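Local coordinates for protein 2-hydroxyethylphosphonate dioxygenase (Streptomyces viridochromogenes, PDB 4YAR) that converts 2-hydroxyethylphosphonate and dioxygen to hydroxymethylphosphonate and formate with a non-heme ferrous iron, a step in bialaphos biosynthesis, at residues R311-T316 and A322-S327. The protein carries 1 engineered substitution. Numbering follows the deposited sequence.
Sequences RRSRRT and AASMAS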
loop_
_atom_site.group_PDB
_atom_site.type_symbol
_atom_site.label_atom_id
_atom_site.label_comp_id
_atom_site.label_asym_id
_atom_site.label_seq_id
_atom_site.Cartn_x
_atom_site.Cartn_y
_atom_site.Cartn_z
ATOM N N ARG A 311 17.644 -2.652 16.526
ATOM C CA ARG A 311 17.952 -3.317 17.785
ATOM C C ARG A 311 17.322 -2.610 18.969
ATOM O O ARG A 311 16.751 -3.259 19.860
ATOM C CB ARG A 311 19.487 -3.374 18.000
ATOM C CG ARG A 311 20.186 -4.499 17.280
ATOM C CD ARG A 311 21.542 -4.734 17.985
ATOM N NE ARG A 311 22.402 -5.576 17.187
ATOM C CZ ARG A 311 23.396 -5.139 16.414
ATOM N NH1 ARG A 311 23.687 -3.834 16.304
ATOM N NH2 ARG A 311 24.118 -6.005 15.754
ATOM N N ARG A 312 17.398 -1.282 18.976
ATOM C CA ARG A 312 16.856 -0.489 20.110
ATOM C C ARG A 312 15.361 -0.607 20.158
ATOM O O ARG A 312 14.771 -0.505 21.204
ATOM C CB ARG A 312 17.157 0.973 19.971
ATOM C CG ARG A 312 18.544 1.370 20.401
ATOM C CD ARG A 312 18.669 2.866 20.289
ATOM N NE ARG A 312 20.034 3.139 19.907
ATOM C CZ ARG A 312 20.464 3.507 18.705
ATOM N NH1 ARG A 312 19.638 3.746 17.685
ATOM N NH2 ARG A 312 21.772 3.684 18.541
ATOM N N SER A 313 14.745 -0.842 18.983
ATOM C CA SER A 313 13.292 -0.998 18.882
ATOM C C SER A 313 12.790 -2.339 19.383
ATOM O O SER A 313 11.594 -2.574 19.478
ATOM C CB SER A 313 12.869 -0.743 17.460
ATOM O OG SER A 313 13.030 -1.900 16.689
ATOM N N ARG A 314 13.660 -3.281 19.713
ATOM C CA ARG A 314 13.170 -4.616 19.974
ATOM C C ARG A 314 12.107 -4.692 21.029
ATOM O O ARG A 314 12.188 -4.003 22.027
ATOM C CB ARG A 314 14.296 -5.539 20.430
ATOM C CG ARG A 314 14.992 -6.219 19.274
ATOM C CD ARG A 314 16.106 -7.080 19.896
ATOM N NE ARG A 314 17.256 -6.260 20.235
ATOM C CZ ARG A 314 18.239 -6.647 21.055
ATOM N NH1 ARG A 314 18.191 -7.833 21.664
ATOM N NH2 ARG A 314 19.274 -5.836 21.268
ATOM N N ARG A 315 11.123 -5.532 20.805
ATOM C CA ARG A 315 10.038 -5.748 21.776
ATOM C C ARG A 315 9.401 -7.088 21.646
ATOM O O ARG A 315 9.397 -7.704 20.576
ATOM C CB ARG A 315 8.945 -4.657 21.738
ATOM C CG ARG A 315 8.022 -4.687 20.486
ATOM C CD ARG A 315 8.566 -3.691 19.494
ATOM N NE ARG A 315 7.903 -3.696 18.175
ATOM C CZ ARG A 315 8.446 -3.137 17.087
ATOM N NH1 ARG A 315 9.664 -2.579 17.106
ATOM N NH2 ARG A 315 7.810 -3.228 15.949
ATOM N N THR A 316 8.795 -7.556 22.743
ATOM C CA THR A 316 7.901 -8.701 22.654
ATOM C C THR A 316 6.558 -8.299 22.050
ATOM O O THR A 316 6.046 -7.278 22.397
ATOM C CB THR A 316 7.694 -9.331 24.039
ATOM O OG1 THR A 316 8.970 -9.671 24.547
ATOM C CG2 THR A 316 6.854 -10.621 23.977
ATOM N N ALA A 322 9.876 -8.691 17.999
ATOM C CA ALA A 322 9.706 -7.818 16.792
ATOM C C ALA A 322 10.710 -6.716 16.809
ATOM O O ALA A 322 11.057 -6.205 17.847
ATOM C CB ALA A 322 8.277 -7.289 16.715
ATOM N N ALA A 323 11.209 -6.301 15.628
ATOM C CA ALA A 323 11.981 -5.097 15.548
ATOM C C ALA A 323 11.518 -4.333 14.278
ATOM O O ALA A 323 11.091 -4.953 13.292
ATOM C CB ALA A 323 13.445 -5.460 15.386
ATOM N N SER A 324 11.616 -3.018 14.343
ATOM C CA SER A 324 11.140 -2.163 13.269
ATOM C C SER A 324 12.064 -1.970 12.129
ATOM O O SER A 324 13.245 -1.761 12.307
ATOM C CB SER A 324 10.821 -0.763 13.825
ATOM O OG SER A 324 9.922 -0.832 14.943
ATOM N N MET A 325 11.500 -2.021 10.924
ATOM C CA MET A 325 12.187 -1.516 9.746
ATOM C C MET A 325 11.797 -0.070 9.596
ATOM O O MET A 325 11.013 0.464 10.419
ATOM C CB MET A 325 11.819 -2.254 8.458
ATOM C CG MET A 325 12.055 -3.693 8.514
ATOM S SD MET A 325 11.747 -4.338 6.846
ATOM C CE MET A 325 11.930 -6.112 7.300
ATOM N N ALA A 326 12.447 0.615 8.661
ATOM C CA ALA A 326 12.095 1.984 8.359
ATOM C C ALA A 326 10.594 2.225 8.109
ATOM O O ALA A 326 9.890 1.390 7.510
ATOM C CB ALA A 326 12.926 2.454 7.222
ATOM N N SER A 327 10.124 3.422 8.497
ATOM C CA SER A 327 8.727 3.844 8.266
ATOM C C SER A 327 8.681 5.342 7.942
ATOM O O SER A 327 9.649 6.077 8.174
ATOM C CB SER A 327 7.821 3.565 9.466
ATOM O OG SER A 327 8.249 4.237 10.635
#
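R315 lays its guanidinium along strand 320-324: one flat face lies over the backbone where A322 meets A323, the C atom of A322 standing 4.2 Å from that plane beneath its centre, while the edge meets S324. There NH1 donates to S324 OG at 2.8 Å, with the hydroxyl oxygen tilted 21° from the guanidinium plane; the bond from NH2 to the same oxygen is weak. NH1 also reaches back to S313 O at 3.1 Å, almost within the guanidinium plane but well above the carbonyl plane of S313. Two acceptors at one nitrogen therefore limit rotation of the group. The bend that turns the chain back over A322 is at chi2 (-97°), and it brings NE to 3.9 Å from A322 CB.

S313 meets the same strand end through its hydroxyl. OG accepts the backbone N-H of S324 at 3.0 Å in a nearly straight bond, 173° at the hydrogen, and it is also hydrogen-bonded to S310 O in the preceding helix 307-312. S313 OG sits between its own backbone N and carbonyl carbon, and it passes 3.6 Å from A323 CA.

Between the main chains, R315 and A322 form an antiparallel hydrogen-bonded pair: R315 N donates to A322 O, and A322 N to R315 O at 2.8 Å. R314 CA adds a CH...O contact to A322 O. Backbone hydrogen bonds join A323 to F338 of strand 335-343, the next strand of the sheet. This pairing is that of a beta hairpin, strand 315-317 forming an outer edge of the antiparallel sheet within this chain and 320-324 linking it to 335-343.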